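Local coordinates for aminotransferase, classes I and II (Silicibacter pomeroyi DSS-3, PDB 3H14), which probably catalyses amino-group transfer between L-aspartate and 2-oxoglutarate, giving oxaloacetate and L-glutamate with pyridoxal 5'-phosphate as cofactor, at residues 205-209 / 288-292; 314-320 / 355-361; 73-78 / 90-96; 197-201 / 212-216. All blocks are in the same frame, centred on the assembly; numbering follows the deposited sequence.

How the contacts relate
From the N terminus, contact 3 comes first: it closes the short connection between helix 71-85 and strand 94-97, at one edge of the seven-stranded sheet. Contact 4 follows, folding 212-216 back onto the end of strand 196-200 in the same sheet; Leu216 also packs against Arg93 of contact 3. The loop that contact 4 closes contains 205-209, which reaches forward to helix 278-302 in contact 1, so contacts 1 and 4 cross; Glu207 bonds to Ala212 between them. Contact 2 closes the excursion through helix 327-338 and strand 340-344 by pairing two strands of the four-stranded sheet. Tyr361 joins it to contact 1 through Asn291 and, weakly, Tyr208.

Contact 1. Residues 205-209 / 288-292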
loop_
_atom_site.group_PDB
_atom_site.type_symbol
_atom_site.label_atom_id
_atom_site.label_comp_id
_atom_site.label_asym_id
_atom_site.label_seq_id
_atom_site.Cartn_x
_atom_site.Cartn_y
_atom_site.Cartn_z
ATOM N N GLY A 205 9.301 -3.944 5.211
ATOM C CA GLY A 205 9.836 -3.270 6.374
ATOM C C GLY A 205 8.843 -3.255 7.533
ATOM O O GLY A 205 9.234 -3.400 8.694
ATOM N N ILE A 206 7.554 -3.063 7.223
ATOM C CA ILE A 206 6.490 -3.060 8.229
ATOM C C ILE A 206 5.899 -4.471 8.393
ATOM O O ILE A 206 4.839 -4.858 7.817
ATOM C CB ILE A 206 5.386 -2.007 7.924
ATOM C CG1 ILE A 206 6.022 -0.622 7.831
ATOM C CG2 ILE A 206 4.330 -2.013 9.066
ATOM C CD1 ILE A 206 5.062 0.489 7.421
ATOM N N GLU A 207 6.633 -5.245 9.175
ATOM C CA GLU A 207 6.440 -6.682 9.252
ATOM C C GLU A 207 6.571 -7.104 10.703
ATOM O O GLU A 207 7.322 -6.495 11.452
ATOM C CB GLU A 207 7.513 -7.361 8.434
ATOM C CG GLU A 207 7.514 -7.017 6.969
ATOM C CD GLU A 207 8.794 -7.463 6.307
ATOM O OE1 GLU A 207 9.283 -8.555 6.692
ATOM O OE2 GLU A 207 9.328 -6.703 5.446
ATOM N N TYR A 208 5.825 -8.123 11.088
ATOM C CA TYR A 208 5.660 -8.502 12.497
ATOM C C TYR A 208 6.348 -9.851 12.713
ATOM O O TYR A 208 7.552 -9.866 12.988
ATOM C CB TYR A 208 4.170 -8.477 12.873
ATOM C CG TYR A 208 3.643 -7.075 12.668
ATOM C CD1 TYR A 208 2.790 -6.776 11.619
ATOM C CD2 TYR A 208 4.102 -6.035 13.446
ATOM C CE1 TYR A 208 2.380 -5.477 11.370
ATOM C CE2 TYR A 208 3.693 -4.738 13.223
ATOM C CZ TYR A 208 2.814 -4.461 12.192
ATOM O OH TYR A 208 2.406 -3.171 11.967
ATOM N N GLU A 209 5.651 -10.964 12.499
ATOM C CA GLU A 209 6.317 -12.283 12.589
ATOM C C GLU A 209 6.600 -12.933 11.224
ATOM O O GLU A 209 7.616 -13.577 11.065
ATOM C CB GLU A 209 5.577 -13.232 13.545
ATOM C CG GLU A 209 4.107 -13.093 13.552
ATOM C CD GLU A 209 3.567 -12.113 14.585
ATOM O OE1 GLU A 209 4.341 -11.423 15.299
ATOM O OE2 GLU A 209 2.324 -12.069 14.682
ATOM N N TYR A 288 4.131 0.329 15.966
ATOM C CA TYR A 288 3.153 -0.476 15.229
ATOM C C TYR A 288 2.949 -1.839 15.906
ATOM O O TYR A 288 1.826 -2.312 15.974
ATOM C CB TYR A 288 3.578 -0.711 13.780
ATOM C CG TYR A 288 3.836 0.515 12.922
ATOM C CD1 TYR A 288 3.084 1.654 13.040
ATOM C CD2 TYR A 288 4.808 0.489 11.942
ATOM C CE1 TYR A 288 3.349 2.758 12.231
ATOM C CE2 TYR A 288 5.064 1.567 11.137
ATOM C CZ TYR A 288 4.333 2.684 11.272
ATOM O OH TYR A 288 4.601 3.778 10.488
ATOM N N LYS A 289 4.038 -2.458 16.384
ATOM C CA LYS A 289 3.944 -3.763 17.044
ATOM C C LYS A 289 3.047 -3.680 18.264
ATOM O O LYS A 289 2.201 -4.547 18.485
ATOM C CB LYS A 289 5.337 -4.303 17.391
ATOM C CG LYS A 289 6.058 -4.808 16.173
ATOM C CD LYS A 289 7.540 -4.868 16.327
ATOM C CE LYS A 289 8.158 -5.749 15.257
ATOM N NZ LYS A 289 9.634 -5.717 15.375
ATOM N N ALA A 290 3.200 -2.605 19.047
ATOM C CA ALA A 290 2.398 -2.385 20.247
ATOM C C ALA A 290 0.932 -2.128 19.900
ATOM O O ALA A 290 0.028 -2.652 20.563
ATOM C CB ALA A 290 2.985 -1.188 21.073
ATOM N N ASN A 291 0.685 -1.347 18.845
ATOM C CA ASN A 291 -0.682 -1.022 18.443
ATOM C C ASN A 291 -1.438 -2.229 17.919
ATOM O O ASN A 291 -2.631 -2.353 18.174
ATOM C CB ASN A 291 -0.698 0.035 17.343
ATOM C CG ASN A 291 -0.138 1.357 17.804
ATOM O OD1 ASN A 291 0.175 1.540 18.997
ATOM N ND2 ASN A 291 0.010 2.287 16.867
ATOM N N ARG A 292 -0.725 -3.070 17.168
ATOM C CA ARG A 292 -1.277 -4.303 16.555
ATOM C C ARG A 292 -1.736 -5.241 17.656
ATOM O O ARG A 292 -2.857 -5.785 17.611
ATOM C CB ARG A 292 -0.190 -4.964 15.695
ATOM C CG ARG A 292 -0.611 -6.245 14.989
ATOM C CD ARG A 292 0.396 -6.636 13.961
ATOM N NE ARG A 292 0.134 -7.938 13.400
ATOM C CZ ARG A 292 0.628 -9.080 13.869
ATOM N NH1 ARG A 292 1.408 -9.095 14.950
ATOM N NH2 ARG A 292 0.332 -10.217 13.247
HETATM O O HOH W 1 9.539 -7.317 12.766
#
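Tyr208 and Lys289 bring loop 205-209 and helix 278-302 to a CA-CA distance of 6.8 Å, wide enough for side chains to fill the gap. Arg292 carries much of the contact. With CG anti to the backbone N (chi1 -180°) and the chain extended to NE, it lays CD over the centre of the Tyr208 ring, a CH-pi contact of 3.4 Å from CD to the ring centroid. Its guanidinium continues nearly parallel to the ring, the planes 3° apart, with Tyr208 CB over one face. At the guanidinium edge NH1 and NH2 both grip Glu209 OE2, each at 3.1 Å, and reach it from one face of the carboxylate, whose plane is turned by 62°. NE is bonded to Pro310 O. Putting a leucine in place of Arg292 would probably leave the Glu209 carboxylate without its charged mate and Pro310 O without this donor. Lys289 CG lies at the ring edge, 3.6 Å from Tyr208 CD2, while its NZ shares a water with the carbonyls of Glu207 and Tyr208. Tyr208 OH, bonded to Ala313 O, abuts Tyr288 CB at 3.3 Å, and Ile206 CG2 packs 3.8 Å from Tyr288 CD2. Such docking of a large-domain loop on the long helix leading to the small domain is consistent with the fold-type I aminotransferase architecture.

Contact 2. Residues 314-320 / 355-361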
loop_
_atom_site.group_PDB
_atom_site.type_symbol
_atom_site.label_atom_id
_atom_site.label_comp_id
_atom_site.label_asym_id
_atom_site.label_seq_id
_atom_site.Cartn_x
_atom_site.Cartn_y
_atom_site.Cartn_z
ATOM N N PHE A 314 -0.105 -1.765 8.481
ATOM C CA PHE A 314 -0.753 -1.275 9.717
ATOM C C PHE A 314 -2.264 -1.100 9.555
ATOM O O PHE A 314 -2.841 -0.064 9.907
ATOM C CB PHE A 314 -0.101 0.027 10.197
ATOM C CG PHE A 314 0.248 1.002 9.081
ATOM C CD1 PHE A 314 -0.699 1.453 8.214
ATOM C CD2 PHE A 314 1.539 1.514 8.966
ATOM C CE1 PHE A 314 -0.388 2.364 7.226
ATOM C CE2 PHE A 314 1.863 2.425 7.968
ATOM C CZ PHE A 314 0.912 2.830 7.094
ATOM N N TYR A 315 -2.891 -2.135 9.015
ATOM C CA TYR A 315 -4.303 -2.170 8.738
ATOM C C TYR A 315 -4.952 -3.393 9.365
ATOM O O TYR A 315 -4.323 -4.469 9.483
ATOM C CB TYR A 315 -4.544 -2.260 7.229
ATOM C CG TYR A 315 -3.929 -1.133 6.437
ATOM C CD1 TYR A 315 -4.285 0.172 6.714
ATOM C CD2 TYR A 315 -3.006 -1.371 5.415
ATOM C CE1 TYR A 315 -3.718 1.232 6.025
ATOM C CE2 TYR A 315 -2.443 -0.313 4.712
ATOM C CZ TYR A 315 -2.815 0.979 5.019
ATOM O OH TYR A 315 -2.302 2.065 4.356
ATOM N N VAL A 316 -6.225 -3.230 9.710
ATOM C CA VAL A 316 -7.096 -4.368 10.019
ATOM C C VAL A 316 -8.325 -4.241 9.147
ATOM O O VAL A 316 -8.963 -3.206 9.144
ATOM C CB VAL A 316 -7.533 -4.409 11.530
ATOM C CG1 VAL A 316 -8.453 -5.608 11.764
ATOM C CG2 VAL A 316 -6.349 -4.491 12.435
ATOM N N TYR A 317 -8.643 -5.313 8.401
ATOM C CA TYR A 317 -9.742 -5.363 7.494
ATOM C C TYR A 317 -10.793 -6.298 8.082
ATOM O O TYR A 317 -10.500 -7.497 8.308
ATOM C CB TYR A 317 -9.270 -5.946 6.164
ATOM C CG TYR A 317 -10.260 -5.825 5.067
ATOM C CD1 TYR A 317 -10.649 -4.584 4.620
ATOM C CD2 TYR A 317 -10.763 -6.946 4.411
ATOM C CE1 TYR A 317 -11.522 -4.449 3.623
ATOM C CE2 TYR A 317 -11.642 -6.825 3.379
ATOM C CZ TYR A 317 -12.021 -5.569 2.986
ATOM O OH TYR A 317 -12.897 -5.374 1.951
ATOM N N ALA A 318 -11.959 -5.738 8.350
ATOM C CA ALA A 318 -13.003 -6.399 9.159
ATOM C C ALA A 318 -14.219 -6.607 8.328
ATOM O O ALA A 318 -14.652 -5.710 7.620
ATOM C CB ALA A 318 -13.395 -5.526 10.400
ATOM N N ASP A 319 -14.825 -7.782 8.491
ATOM C CA ASP A 319 -16.121 -8.073 7.924
ATOM C C ASP A 319 -17.155 -7.603 8.954
ATOM O O ASP A 319 -17.196 -8.121 10.051
ATOM C CB ASP A 319 -16.218 -9.588 7.655
ATOM C CG ASP A 319 -17.542 -10.005 7.039
ATOM O OD1 ASP A 319 -18.515 -9.247 7.140
ATOM O OD2 ASP A 319 -17.601 -11.135 6.464
ATOM N N VAL A 320 -17.967 -6.620 8.600
ATOM C CA VAL A 320 -18.873 -5.991 9.548
ATOM C C VAL A 320 -20.331 -6.224 9.119
ATOM O O VAL A 320 -21.238 -5.512 9.528
ATOM C CB VAL A 320 -18.547 -4.475 9.735
ATOM C CG1 VAL A 320 -17.144 -4.306 10.306
ATOM C CG2 VAL A 320 -18.727 -3.674 8.454
ATOM N N GLY A 355 -19.986 -4.371 3.108
ATOM C CA GLY A 355 -19.936 -5.183 4.338
ATOM C C GLY A 355 -18.607 -5.249 5.038
ATOM O O GLY A 355 -18.377 -6.134 5.879
ATOM N N THR A 356 -17.668 -4.350 4.673
ATOM C CA THR A 356 -16.363 -4.390 5.295
ATOM C C THR A 356 -15.888 -2.978 5.713
ATOM O O THR A 356 -16.396 -1.974 5.228
ATOM C CB THR A 356 -15.291 -5.063 4.378
ATOM O OG1 THR A 356 -15.098 -4.257 3.202
ATOM C CG2 THR A 356 -15.736 -6.473 3.890
ATOM N N LEU A 357 -14.914 -2.958 6.615
ATOM C CA LEU A 357 -14.243 -1.742 7.069
ATOM C C LEU A 357 -12.741 -1.948 7.132
ATOM O O LEU A 357 -12.273 -3.030 7.453
ATOM C CB LEU A 357 -14.676 -1.383 8.507
ATOM C CG LEU A 357 -15.944 -0.643 8.857
ATOM C CD1 LEU A 357 -15.947 -0.401 10.363
ATOM C CD2 LEU A 357 -16.107 0.689 8.146
ATOM N N ARG A 358 -11.977 -0.873 6.917
ATOM C CA ARG A 358 -10.541 -0.901 7.154
ATOM C C ARG A 358 -10.204 0.032 8.316
ATOM O O ARG A 358 -10.598 1.172 8.302
ATOM C CB ARG A 358 -9.759 -0.458 5.909
ATOM C CG ARG A 358 -8.281 -0.734 6.032
ATOM C CD ARG A 358 -7.418 0.017 5.016
ATOM N NE ARG A 358 -7.356 1.462 5.298
ATOM C CZ ARG A 358 -6.710 2.332 4.512
ATOM N NH1 ARG A 358 -6.068 1.907 3.435
ATOM N NH2 ARG A 358 -6.716 3.611 4.797
ATOM N N PHE A 359 -9.469 -0.470 9.302
ATOM C CA PHE A 359 -8.892 0.336 10.363
ATOM C C PHE A 359 -7.435 0.517 10.050
ATOM O O PHE A 359 -6.795 -0.416 9.589
ATOM C CB PHE A 359 -8.977 -0.379 11.713
ATOM C CG PHE A 359 -10.364 -0.680 12.160
ATOM C CD1 PHE A 359 -11.047 0.220 12.988
ATOM C CD2 PHE A 359 -11.002 -1.843 11.750
ATOM C CE1 PHE A 359 -12.332 -0.045 13.415
ATOM C CE2 PHE A 359 -12.294 -2.133 12.176
ATOM C CZ PHE A 359 -12.970 -1.242 13.006
ATOM N N SER A 360 -6.888 1.686 10.345
ATOM C CA SER A 360 -5.458 1.921 10.292
ATOM C C SER A 360 -4.965 2.124 11.716
ATOM O O SER A 360 -5.618 2.785 12.485
ATOM C CB SER A 360 -5.126 3.155 9.426
ATOM O OG SER A 360 -3.715 3.436 9.542
ATOM N N TYR A 361 -3.837 1.536 12.069
ATOM C CA TYR A 361 -3.253 1.746 13.388
ATOM C C TYR A 361 -1.876 2.431 13.298
ATOM O O TYR A 361 -1.015 2.205 14.123
ATOM C CB TYR A 361 -3.247 0.449 14.214
ATOM C CG TYR A 361 -2.596 -0.784 13.626
ATOM C CD1 TYR A 361 -3.344 -1.773 12.979
ATOM C CD2 TYR A 361 -1.236 -0.992 13.747
ATOM C CE1 TYR A 361 -2.725 -2.897 12.437
ATOM C CE2 TYR A 361 -0.633 -2.100 13.225
ATOM C CZ TYR A 361 -1.384 -3.070 12.592
ATOM O OH TYR A 361 -0.737 -4.161 12.075
HETATM O O HOH W 2 -1.559 -4.971 9.676
#
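Arg358 lies against the Tyr315 ring on one face of an antiparallel pair, strands 315-319 and 356-360, whose directions differ by 162°. Followed outward, Arg358 CB lies at the edge of the Tyr317 ring, 4.4 Å from its CD1. CG passes 4.0 Å from Val316 O, and CD comes to 3.6 Å from Tyr315 CD1. A bend at chi3 (71°) then turns the group along the ring: NE stays beside Tyr315 CD1, and CZ meets CE1 at 3.5 Å. Tyr315 CE1 thus sits over the centre of the guanidinium face, the two planes 13° apart. At the tip NH1 is bonded to Asn172 OD1, and NH2 has a weak bond to Glu37 O; Tyr315 OH bonds to Tyr203 OH. Further along this face, Thr356 OG1 donates to Tyr317 OH at 2.8 Å. The other face carries Val316, Ala318, Leu357 and Phe359; Ala318 CB meets the edge of the Phe359 ring, 4.0 Å from CE2. Between the strands run the paired backbone bonds of Val316-Phe359 and Ala318-Leu357, prolonged by Tyr361 N to Phe314 O and Val320 N to Gly355 O. At the Tyr361 end, Phe314 CB rests over the ring face in a CH-pi contact, 4.0 Å from the Tyr361 centroid. A water joins Tyr361 OH to Tyr315 O. The ladder belongs to the four-stranded mixed sheet, with 315-319 outermost and 356-360 inside, as in the small domain of fold-type I aminotransferases.

Contact 3. Residues 73-78 / 90-96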
loop_
_atom_site.group_PDB
_atom_site.type_symbol
_atom_site.label_atom_id
_atom_site.label_comp_id
_atom_site.label_asym_id
_atom_site.label_seq_id
_atom_site.Cartn_x
_atom_site.Cartn_y
_atom_site.Cartn_z
ATOM N N LEU A 73 22.093 6.616 -4.156
ATOM C CA LEU A 73 20.774 6.100 -3.704
ATOM C C LEU A 73 20.412 4.763 -4.337
ATOM O O LEU A 73 20.029 3.825 -3.651
ATOM C CB LEU A 73 19.689 7.135 -3.966
ATOM C CG LEU A 73 18.271 6.777 -3.475
ATOM C CD1 LEU A 73 18.223 6.471 -1.976
ATOM C CD2 LEU A 73 17.344 7.913 -3.833
ATOM N N ARG A 74 20.589 4.660 -5.640
ATOM C CA ARG A 74 20.530 3.354 -6.327
ATOM C C ARG A 74 21.416 2.290 -5.693
ATOM O O ARG A 74 21.001 1.166 -5.478
ATOM C CB ARG A 74 20.914 3.518 -7.791
ATOM C CG ARG A 74 19.944 4.396 -8.569
ATOM C CD ARG A 74 20.445 4.655 -9.975
ATOM N NE ARG A 74 20.080 3.582 -10.870
ATOM C CZ ARG A 74 20.489 3.454 -12.124
ATOM N NH1 ARG A 74 21.369 4.304 -12.660
ATOM N NH2 ARG A 74 20.041 2.429 -12.832
ATOM N N GLN A 75 22.659 2.648 -5.418
ATOM C CA GLN A 75 23.597 1.760 -4.751
ATOM C C GLN A 75 23.140 1.382 -3.340
ATOM O O GLN A 75 23.286 0.229 -2.915
ATOM C CB GLN A 75 24.976 2.444 -4.696
ATOM C CG GLN A 75 25.706 2.385 -6.023
ATOM C CD GLN A 75 26.756 3.481 -6.216
ATOM O OE1 GLN A 75 27.258 4.069 -5.248
ATOM N NE2 GLN A 75 27.093 3.754 -7.476
ATOM N N ARG A 76 22.601 2.352 -2.608
ATOM C CA ARG A 76 22.125 2.078 -1.239
ATOM C C ARG A 76 20.910 1.154 -1.207
ATOM O O ARG A 76 20.772 0.337 -0.303
ATOM C CB ARG A 76 21.789 3.368 -0.487
ATOM C CG ARG A 76 21.417 3.180 1.000
ATOM C CD ARG A 76 22.567 2.583 1.814
ATOM N NE ARG A 76 22.182 2.264 3.183
ATOM C CZ ARG A 76 21.537 1.163 3.556
ATOM N NH1 ARG A 76 21.154 0.257 2.665
ATOM N NH2 ARG A 76 21.252 0.968 4.831
ATOM N N ILE A 77 20.006 1.334 -2.155
ATOM C CA ILE A 77 18.864 0.437 -2.298
ATOM C C ILE A 77 19.337 -1.008 -2.628
ATOM O O ILE A 77 18.885 -1.975 -2.001
ATOM C CB ILE A 77 17.877 0.984 -3.335
ATOM C CG1 ILE A 77 17.194 2.262 -2.805
ATOM C CG2 ILE A 77 16.827 -0.065 -3.709
ATOM C CD1 ILE A 77 16.535 3.132 -3.889
ATOM N N ALA A 78 20.254 -1.135 -3.582
ATOM C CA ALA A 78 20.837 -2.426 -3.936
ATOM C C ALA A 78 21.380 -3.142 -2.701
ATOM O O ALA A 78 21.126 -4.331 -2.507
ATOM C CB ALA A 78 21.950 -2.247 -5.003
ATOM N N ASP A 90 22.317 -5.800 -8.811
ATOM C CA ASP A 90 23.075 -4.757 -9.468
ATOM C C ASP A 90 22.318 -3.431 -9.307
ATOM O O ASP A 90 21.114 -3.378 -9.575
ATOM C CB ASP A 90 23.238 -5.120 -10.942
ATOM C CG ASP A 90 23.797 -3.992 -11.778
ATOM O OD1 ASP A 90 24.673 -3.246 -11.315
ATOM O OD2 ASP A 90 23.340 -3.858 -12.928
ATOM N N PRO A 91 22.996 -2.372 -8.823
ATOM C CA PRO A 91 22.342 -1.054 -8.728
ATOM C C PRO A 91 21.854 -0.472 -10.031
ATOM O O PRO A 91 20.976 0.377 -10.021
ATOM C CB PRO A 91 23.414 -0.148 -8.103
ATOM C CG PRO A 91 24.665 -0.928 -8.071
ATOM C CD PRO A 91 24.357 -2.367 -8.250
ATOM N N GLY A 92 22.402 -0.937 -11.147
ATOM C CA GLY A 92 21.929 -0.537 -12.465
ATOM C C GLY A 92 20.474 -0.897 -12.709
ATOM O O GLY A 92 19.830 -0.305 -13.558
ATOM N N ARG A 93 19.966 -1.892 -11.986
ATOM C CA ARG A 93 18.562 -2.327 -12.132
ATOM C C ARG A 93 17.591 -1.557 -11.237
ATOM O O ARG A 93 16.402 -1.784 -11.338
ATOM C CB ARG A 93 18.436 -3.838 -11.835
ATOM C CG ARG A 93 18.950 -4.702 -12.980
ATOM C CD ARG A 93 19.091 -6.145 -12.585
ATOM N NE ARG A 93 17.780 -6.689 -12.300
ATOM C CZ ARG A 93 17.535 -7.819 -11.658
ATOM N NH1 ARG A 93 18.523 -8.620 -11.269
ATOM N NH2 ARG A 93 16.269 -8.179 -11.455
ATOM N N VAL A 94 18.112 -0.710 -10.337
ATOM C CA VAL A 94 17.294 0.123 -9.443
ATOM C C VAL A 94 17.005 1.423 -10.179
ATOM O O VAL A 94 17.926 2.085 -10.660
ATOM C CB VAL A 94 18.004 0.396 -8.095
ATOM C CG1 VAL A 94 17.142 1.358 -7.132
ATOM C CG2 VAL A 94 18.304 -0.893 -7.422
ATOM N N VAL A 95 15.718 1.737 -10.366
ATOM C CA VAL A 95 15.267 2.970 -10.946
ATOM C C VAL A 95 14.567 3.812 -9.848
ATOM O O VAL A 95 13.599 3.355 -9.228
ATOM C CB VAL A 95 14.281 2.698 -12.094
ATOM C CG1 VAL A 95 13.736 3.985 -12.698
ATOM C CG2 VAL A 95 14.938 1.854 -13.172
ATOM N N ILE A 96 15.048 5.033 -9.643
ATOM C CA ILE A 96 14.482 5.935 -8.666
ATOM C C ILE A 96 13.276 6.613 -9.298
ATOM O O ILE A 96 13.360 7.111 -10.414
ATOM C CB ILE A 96 15.494 6.995 -8.257
ATOM C CG1 ILE A 96 16.775 6.333 -7.737
ATOM C CG2 ILE A 96 14.870 7.932 -7.219
ATOM C CD1 ILE A 96 16.563 5.175 -6.706
#
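Arg74 provides the polar part of this contact, reaching from helix 71-85 to the backbone around Val94. A bend at chi3 (85°) turns its guanidinium so that NE donates to Val94 O at 2.6 Å, almost in line with the carbonyl bond but with an N-H...O angle of 146°. NH2 adds a weak bond to the same oxygen at 3.1 Å, so one carbonyl is held by two nitrogens; Gly92 O also lies near NH2, but at too poor an angle to bond. The apolar contacts come from Leu73, Ile77 and Ala78, and from the aliphatic part of Arg74. Ile77 meets both strand residues: its CG2 is 3.7 Å from Val94 CG1, and its CD1 presses on Ile96 CD1 at 3.5 Å, tighter than usual for two methyl groups. Leu73 CG approaches that same Ile96 methyl at 4.0 Å, while Arg74 CG flanks it, 3.8 Å from Ile96 CG1. Pro91 completes the packing by wedging beside the helix, its CB 4.0 Å from Ala78 CB and 4.0 Å from Gln75 CG. Backbone bonds from Arg93 N to Asp90 O and from Val94 N to Pro91 O shape the 3-10 turn that leads into the strand. The result is helix-on-sheet packing at an edge of the seven-stranded sheet: helix 71-85 covers strand 94-97, and Trp241 of the adjoining strand 240-243 touches both Ile77 and Val94.

Contact 4. Residues 197-201 / 212-216; sequences FISDE and AVTAL
Glu201 sets CG beside its own backbone N (chi1 -57°) and then runs extended (chi2 -169°), which carries its carboxylate across to Thr214 and Ala215. Thr214 turns OG1 away from its backbone N to meet it. OE1 accepts from this hydroxyl through its syn lone pair, OG1 to OE1 being 2.7 Å. OE2 is gripped twice: Ala215 N donates to its syn lone pair at 2.8 Å along a nearly straight bond (173°), and Ser199 OG comes to its anti side at 2.6 Å. The buried carboxylate is held by three donors, which fix its rotation. The place is the end of strand 196-200 in the mixed seven-stranded sheet of the fold-type I large domain, where the chain leaves the strand and later returns in a 3-10 turn before strand 223-227. An alanine at Glu201 removes the carboxylate that accepts from all three, and would probably leave Ser199 OG, Thr214 OG1 and Ala215 N without these partners and the returning loop less firmly tied to the strand. Ala215 CB packs 3.7 Å from Ser199 CB and touches the edge of the Phe197 ring, 4.2 Å from CE2. Thr214 OG1 also takes a weak bond from Leu216 N, at 3.4 Å.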
loop_
_atom_site.group_PDB
_atom_site.type_symbol
_atom_site.label_atom_id
_atom_site.label_comp_id
_atom_site.label_asym_id
_atom_site.label_seq_id
_atom_site.Cartn_x
_atom_site.Cartn_y
_atom_site.Cartn_z
ATOM N N PHE A 197 4.282 -9.828 -14.619
ATOM C CA PHE A 197 4.154 -9.835 -13.179
ATOM C C PHE A 197 4.720 -8.591 -12.533
ATOM O O PHE A 197 5.923 -8.263 -12.657
ATOM C CB PHE A 197 4.833 -11.070 -12.607
ATOM C CG PHE A 197 4.496 -11.358 -11.156
ATOM C CD1 PHE A 197 3.292 -12.006 -10.821
ATOM C CD2 PHE A 197 5.363 -10.998 -10.135
ATOM C CE1 PHE A 197 2.962 -12.284 -9.496
ATOM C CE2 PHE A 197 5.043 -11.260 -8.796
ATOM C CZ PHE A 197 3.830 -11.921 -8.470
ATOM N N ILE A 198 3.861 -7.923 -11.763
ATOM C CA ILE A 198 4.264 -6.731 -11.009
ATOM C C ILE A 198 4.023 -6.962 -9.530
ATOM O O ILE A 198 2.897 -7.259 -9.142
ATOM C CB ILE A 198 3.476 -5.520 -11.437
ATOM C CG1 ILE A 198 3.621 -5.276 -12.936
ATOM C CG2 ILE A 198 3.903 -4.283 -10.610
ATOM C CD1 ILE A 198 2.780 -4.244 -13.414
ATOM N N SER A 199 5.093 -6.831 -8.731
ATOM C CA SER A 199 5.076 -7.053 -7.292
ATOM C C SER A 199 5.160 -5.712 -6.566
ATOM O O SER A 199 6.149 -4.980 -6.685
ATOM C CB SER A 199 6.237 -7.948 -6.882
ATOM O OG SER A 199 6.238 -8.282 -5.506
ATOM N N ASP A 200 4.089 -5.398 -5.830
ATOM C CA ASP A 200 3.990 -4.174 -5.032
ATOM C C ASP A 200 4.527 -4.533 -3.641
ATOM O O ASP A 200 3.945 -5.333 -2.904
ATOM C CB ASP A 200 2.532 -3.671 -5.015
ATOM C CG ASP A 200 2.323 -2.435 -4.123
ATOM O OD1 ASP A 200 3.195 -2.154 -3.274
ATOM O OD2 ASP A 200 1.269 -1.770 -4.249
ATOM N N GLU A 201 5.681 -3.973 -3.311
ATOM C CA GLU A 201 6.427 -4.308 -2.104
ATOM C C GLU A 201 6.544 -3.045 -1.226
ATOM O O GLU A 201 7.407 -2.945 -0.353
ATOM C CB GLU A 201 7.776 -4.927 -2.486
ATOM C CG GLU A 201 7.549 -6.168 -3.378
ATOM C CD GLU A 201 8.747 -7.067 -3.657
ATOM O OE1 GLU A 201 9.915 -6.750 -3.282
ATOM O OE2 GLU A 201 8.484 -8.119 -4.306
ATOM N N ALA A 212 8.711 -10.736 4.887
ATOM C CA ALA A 212 8.296 -10.337 3.546
ATOM C C ALA A 212 9.201 -11.038 2.561
ATOM O O ALA A 212 10.382 -11.282 2.854
ATOM C CB ALA A 212 8.358 -8.811 3.356
ATOM N N VAL A 213 8.625 -11.427 1.427
ATOM C CA VAL A 213 9.378 -12.091 0.364
ATOM C C VAL A 213 9.411 -11.210 -0.874
ATOM O O VAL A 213 8.384 -10.969 -1.461
ATOM C CB VAL A 213 8.767 -13.456 -0.028
ATOM C CG1 VAL A 213 9.652 -14.119 -1.070
ATOM C CG2 VAL A 213 8.617 -14.369 1.203
ATOM N N THR A 214 10.589 -10.732 -1.279
ATOM C CA THR A 214 10.674 -9.987 -2.530
ATOM C C THR A 214 10.520 -10.954 -3.692
ATOM O O THR A 214 11.018 -12.070 -3.639
ATOM C CB THR A 214 11.970 -9.135 -2.694
ATOM O OG1 THR A 214 11.888 -8.407 -3.922
ATOM C CG2 THR A 214 13.223 -9.972 -2.758
ATOM N N ALA A 215 9.783 -10.534 -4.719
ATOM C CA ALA A 215 9.645 -11.310 -5.940
ATOM C C ALA A 215 10.993 -11.644 -6.563
ATOM O O ALA A 215 11.108 -12.650 -7.257
ATOM C CB ALA A 215 8.794 -10.585 -6.942
ATOM N N LEU A 216 12.002 -10.817 -6.298
ATOM C CA LEU A 216 13.395 -11.073 -6.743
ATOM C C LEU A 216 14.017 -12.366 -6.185
ATOM O O LEU A 216 14.935 -12.897 -6.766
ATOM C CB LEU A 216 14.269 -9.867 -6.411
ATOM C CG LEU A 216 13.739 -8.562 -7.035
ATOM C CD1 LEU A 216 14.646 -7.419 -6.691
ATOM C CD2 LEU A 216 13.633 -8.682 -8.545
#